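BPH (Thiobacillus denitrificans, PDB 5OVS) assembles into a tetradecameric double ring related to the proteasome and probably degrades proteins within its inner cavity. Local coordinates at the interface of chains A and B and the interface of chains A and C. Coordinates in Å, arbitrary orientation; residue numbers count along the deposited sequence, not the author numbering. Chains: chain A/B/C, BPH.

Contact 1: the interface of chains A and B. Residues chain A 74, 78, 126-129; chain B 34, 56.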
loop_
_atom_site.group_PDB
_atom_site.type_symbol
_atom_site.label_atom_id
_atom_site.label_comp_id
_atom_site.label_asym_id
_atom_site.label_seq_id
_atom_site.Cartn_x
_atom_site.Cartn_y
_atom_site.Cartn_z
ATOM N N VAL A 74 19.658 -14.450 -38.021
ATOM C CA VAL A 74 19.034 -14.346 -36.703
ATOM C C VAL A 74 20.086 -14.447 -35.602
ATOM O O VAL A 74 20.081 -13.636 -34.658
ATOM C CB VAL A 74 17.931 -15.421 -36.536
ATOM C CG1 VAL A 74 17.561 -15.641 -35.076
ATOM C CG2 VAL A 74 16.703 -15.032 -37.351
ATOM N N PHE A 78 20.998 -11.416 -33.057
ATOM C CA PHE A 78 20.865 -11.647 -31.618
ATOM C C PHE A 78 22.168 -11.370 -30.867
ATOM O O PHE A 78 22.166 -10.695 -29.818
ATOM C CB PHE A 78 20.409 -13.072 -31.292
ATOM C CG PHE A 78 20.404 -13.355 -29.816
ATOM C CD1 PHE A 78 19.359 -12.901 -29.015
ATOM C CD2 PHE A 78 21.474 -14.002 -29.217
ATOM C CE1 PHE A 78 19.368 -13.129 -27.650
ATOM C CE2 PHE A 78 21.495 -14.227 -27.853
ATOM C CZ PHE A 78 20.443 -13.793 -27.065
ATOM N N ARG A 126 15.103 -8.702 -26.958
ATOM C CA ARG A 126 16.092 -9.356 -27.833
ATOM C C ARG A 126 15.540 -10.620 -28.519
ATOM O O ARG A 126 16.274 -11.562 -28.808
ATOM C CB ARG A 126 17.418 -9.604 -27.087
ATOM C CG ARG A 126 18.133 -8.292 -26.768
ATOM C CD ARG A 126 19.293 -8.421 -25.796
ATOM N NE ARG A 126 18.888 -9.036 -24.534
ATOM C CZ ARG A 126 18.122 -8.462 -23.604
ATOM N NH1 ARG A 126 17.660 -7.222 -23.751
ATOM N NH2 ARG A 126 17.812 -9.147 -22.507
ATOM N N THR A 127 14.233 -10.595 -28.783
ATOM C CA THR A 127 13.551 -11.585 -29.605
ATOM C C THR A 127 13.817 -11.293 -31.073
ATOM O O THR A 127 13.062 -10.564 -31.715
ATOM C CB THR A 127 12.024 -11.503 -29.391
ATOM O OG1 THR A 127 11.742 -11.364 -27.997
ATOM C CG2 THR A 127 11.325 -12.722 -29.940
ATOM N N VAL A 128 14.894 -11.844 -31.606
ATOM C CA VAL A 128 15.206 -11.669 -33.011
ATOM C C VAL A 128 14.277 -12.538 -33.875
ATOM O O VAL A 128 14.083 -13.723 -33.603
ATOM C CB VAL A 128 16.675 -12.043 -33.302
ATOM C CG1 VAL A 128 16.992 -11.828 -34.770
ATOM C CG2 VAL A 128 17.607 -11.224 -32.425
ATOM N N GLN A 129 13.710 -11.959 -34.925
ATOM C CA GLN A 129 12.869 -12.733 -35.835
ATOM C C GLN A 129 13.174 -12.395 -37.291
ATOM O O GLN A 129 13.527 -11.262 -37.606
ATOM C CB GLN A 129 11.388 -12.505 -35.502
ATOM C CG GLN A 129 10.981 -13.127 -34.170
ATOM C CD GLN A 129 9.541 -12.838 -33.761
ATOM O OE1 GLN A 129 9.046 -11.725 -33.926
ATOM N NE2 GLN A 129 8.872 -13.844 -33.198
ATOM N N ASN B 34 11.632 -17.936 -38.584
ATOM C CA ASN B 34 12.199 -18.744 -37.494
ATOM C C ASN B 34 11.178 -19.007 -36.405
ATOM O O ASN B 34 11.360 -18.619 -35.255
ATOM C CB ASN B 34 13.469 -18.113 -36.914
ATOM C CG ASN B 34 13.235 -16.724 -36.365
ATOM O OD1 ASN B 34 12.573 -15.896 -37.004
ATOM N ND2 ASN B 34 13.785 -16.450 -35.182
ATOM N N LEU B 56 17.067 -18.745 -28.786
ATOM C CA LEU B 56 18.226 -18.033 -29.291
ATOM C C LEU B 56 19.321 -18.086 -28.257
ATOM O O LEU B 56 20.455 -18.377 -28.591
ATOM C CB LEU B 56 17.888 -16.578 -29.612
ATOM C CG LEU B 56 16.729 -16.364 -30.581
ATOM C CD1 LEU B 56 16.339 -14.897 -30.619
ATOM C CD2 LEU B 56 17.097 -16.868 -31.970
#

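Contact 2: the interface of chains A and C. Residues chain A 146, 149; chain C 147, 165, 168-169, 172-173.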
loop_
_atom_site.group_PDB
_atom_site.type_symbol
_atom_site.label_atom_id
_atom_site.label_comp_id
_atom_site.label_asym_id
_atom_site.label_seq_id
_atom_site.Cartn_x
_atom_site.Cartn_y
_atom_site.Cartn_z
ATOM N N GLY A 146 -2.861 -4.334 -40.274
ATOM C CA GLY A 146 -4.142 -4.354 -40.966
ATOM C C GLY A 146 -4.067 -3.857 -42.401
ATOM O O GLY A 146 -4.507 -4.538 -43.329
ATOM N N TYR A 149 -1.751 -6.090 -44.570
ATOM C CA TYR A 149 -2.520 -7.313 -44.858
ATOM C C TYR A 149 -3.500 -7.090 -46.018
ATOM O O TYR A 149 -3.693 -7.949 -46.866
ATOM C CB TYR A 149 -3.266 -7.774 -43.594
ATOM C CG TYR A 149 -4.276 -8.899 -43.779
ATOM C CD1 TYR A 149 -3.873 -10.234 -43.823
ATOM C CD2 TYR A 149 -5.641 -8.626 -43.862
ATOM C CE1 TYR A 149 -4.797 -11.257 -43.976
ATOM C CE2 TYR A 149 -6.569 -9.636 -44.015
ATOM C CZ TYR A 149 -6.149 -10.949 -44.068
ATOM O OH TYR A 149 -7.083 -11.952 -44.212
ATOM N N ALA C 147 -6.666 -2.040 -42.065
ATOM C CA ALA C 147 -7.091 -2.752 -43.262
ATOM C C ALA C 147 -8.079 -1.949 -44.103
ATOM O O ALA C 147 -7.845 -1.725 -45.292
ATOM C CB ALA C 147 -7.698 -4.082 -42.866
ATOM N N LEU C 165 -13.297 -7.482 -44.650
ATOM C CA LEU C 165 -11.833 -7.430 -44.675
ATOM C C LEU C 165 -11.286 -6.872 -43.362
ATOM O O LEU C 165 -10.164 -7.208 -42.946
ATOM C CB LEU C 165 -11.363 -6.550 -45.819
ATOM C CG LEU C 165 -9.863 -6.515 -46.086
ATOM C CD1 LEU C 165 -9.331 -7.900 -46.442
ATOM C CD2 LEU C 165 -9.607 -5.530 -47.212
ATOM N N MET C 168 -11.287 -9.697 -40.895
ATOM C CA MET C 168 -10.260 -10.670 -41.297
ATOM C C MET C 168 -8.897 -10.261 -40.793
ATOM O O MET C 168 -8.165 -11.077 -40.268
ATOM C CB MET C 168 -10.214 -10.804 -42.810
ATOM C CG MET C 168 -11.372 -11.604 -43.369
ATOM S SD MET C 168 -11.327 -11.643 -45.167
ATOM C CE MET C 168 -11.764 -13.359 -45.472
ATOM N N ALA C 169 -8.601 -8.974 -40.930
ATOM C CA ALA C 169 -7.361 -8.385 -40.460
ATOM C C ALA C 169 -7.144 -8.564 -38.972
ATOM O O ALA C 169 -6.055 -8.966 -38.548
ATOM C CB ALA C 169 -7.331 -6.914 -40.809
ATOM N N GLU C 172 -6.433 -12.212 -38.134
ATOM C CA GLU C 172 -5.119 -12.642 -38.559
ATOM C C GLU C 172 -4.083 -12.375 -37.471
ATOM O O GLU C 172 -3.201 -13.195 -37.239
ATOM C CB GLU C 172 -4.727 -11.943 -39.862
ATOM C CG GLU C 172 -3.461 -12.493 -40.523
ATOM C CD GLU C 172 -3.608 -13.905 -41.067
ATOM O OE1 GLU C 172 -4.712 -14.482 -40.999
ATOM O OE2 GLU C 172 -2.601 -14.452 -41.571
ATOM N N PHE C 173 -4.208 -11.250 -36.773
ATOM C CA PHE C 173 -3.145 -10.812 -35.872
ATOM C C PHE C 173 -3.467 -10.742 -34.379
ATOM O O PHE C 173 -2.543 -10.612 -33.583
ATOM C CB PHE C 173 -2.614 -9.458 -36.345
ATOM C CG PHE C 173 -1.996 -9.505 -37.708
ATOM C CD1 PHE C 173 -0.794 -10.175 -37.914
ATOM C CD2 PHE C 173 -2.617 -8.897 -38.789
ATOM C CE1 PHE C 173 -0.219 -10.231 -39.170
ATOM C CE2 PHE C 173 -2.045 -8.945 -40.048
ATOM C CZ PHE C 173 -0.843 -9.612 -40.238
#

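Contact 1: the interface of chains A and B
Helix 54-63 of chain B, with the loop between its strands 25-27 and 38-41, meets the first turns of helix 74-91 and the start of strand 128-131 in chain A. B:Leu56 brings the apolar half of the contact, inserting its branched end between helix and strand. Its two methyls part company: CD2 presses on CG1 of A:Val74 at 3.4 Å, a tight fit between side chains crossing nearly at a right angle, while CD1 points to the strand and lies 3.9 Å from CB of A:Val128. The CB of the same leucine sits 4.0 Å above the ring plane of A:Phe78, offset toward the rim. The carbonyl O of A:Arg126 meets that ring in plane at its edge, within chain A.

B:Asn34 supplies the polar half. Its CG is tucked between the backbone N and carbonyl carbon (chi1 59°), which aims the amide at the strand. ND2 donates to the backbone O of A:Val128 at 3.2 Å; the bond is fairly straight at the hydrogen (161°) and stays in the amide plane, though it reaches the carbonyl tilted 26° from the latter's own plane. OD1 rests 3.4 Å from CA of A:Gln129, and CG2 of A:Val74 packs over a face of the amide, 4.0 Å from CG of B:Asn34. With an alanine here, the carbonyl of A:Val128 would probably lose its donor from chain B, and a gap would be likely to open beside A:Val74.

The patch lies where a helix flanks a strand on the side of one subunit; lacking two-fold symmetry, it fits a lateral contact between neighbours in one ring.

Contact 2: the interface of chains A and C
A:Tyr149, on helix 141-151 of chain A, lies across helix 159-173 of chain C and dominates the patch. Its CB stands in plane at the edge of the C:Phe173 ring, 3.9 Å from CE2. With CG anti to the backbone N (chi1 171°), the aromatic ring is carried out over the partner helix and lays one face on it. By the CD1/CE1 edge this face meets the aliphatic part of C:Glu172, CE1 lying 3.9 Å from CG; the two side chains cross nearly at a right angle, with the carboxylate turned 27° from the ring plane. By the CD2/CE2 edge, CD2 packs 3.8 Å from CA of C:Ala169, and CE2 comes close to the backbone N of that residue. The small side chain of C:Ala169 probably allows the ring to settle so close to the helix backbone. From the other side of the ring plane, CD1 of C:Leu165 touches CE2 at 4.1 Å. At the tip, the phenol OH reaches CB of C:Met168 at 3.6 Å, the methionine crossing the tyrosine at about a right angle.

Two chain C residues also brace each other: CG of C:Glu172, which lines this face of the tyrosine, sits 3.8 Å above the centre of the C:Phe173 ring. Alongside, A:Gly146 has no side chain to keep the helices apart, and its CA lies 4.0 Å from CB of C:Ala147.

Because the interface is two-fold symmetric, C:Tyr149 makes the matching contact with chain A. Helices 141-151 and 159-173 from both subunits thus form a helical layer between them, as expected where the two rings of a proteasome-like particle stack.

Contact 1 and contact 2 have centres about 25 Å apart and share no residue, but chain A takes part in both. It offers helix 74-91 and strand 128-131 to one neighbour and helix 141-151 to the other; between strand and helix the chain passes through strand 134-137. The symmetries also differ: contact 1 joins unlike surfaces of two copies, a pattern that can repeat around a ring, whereas contact 2 pairs like surfaces. Read together, they suggest how one subunit can both close a seven-membered ring and hold it to a second, giving the tetradecameric double ring.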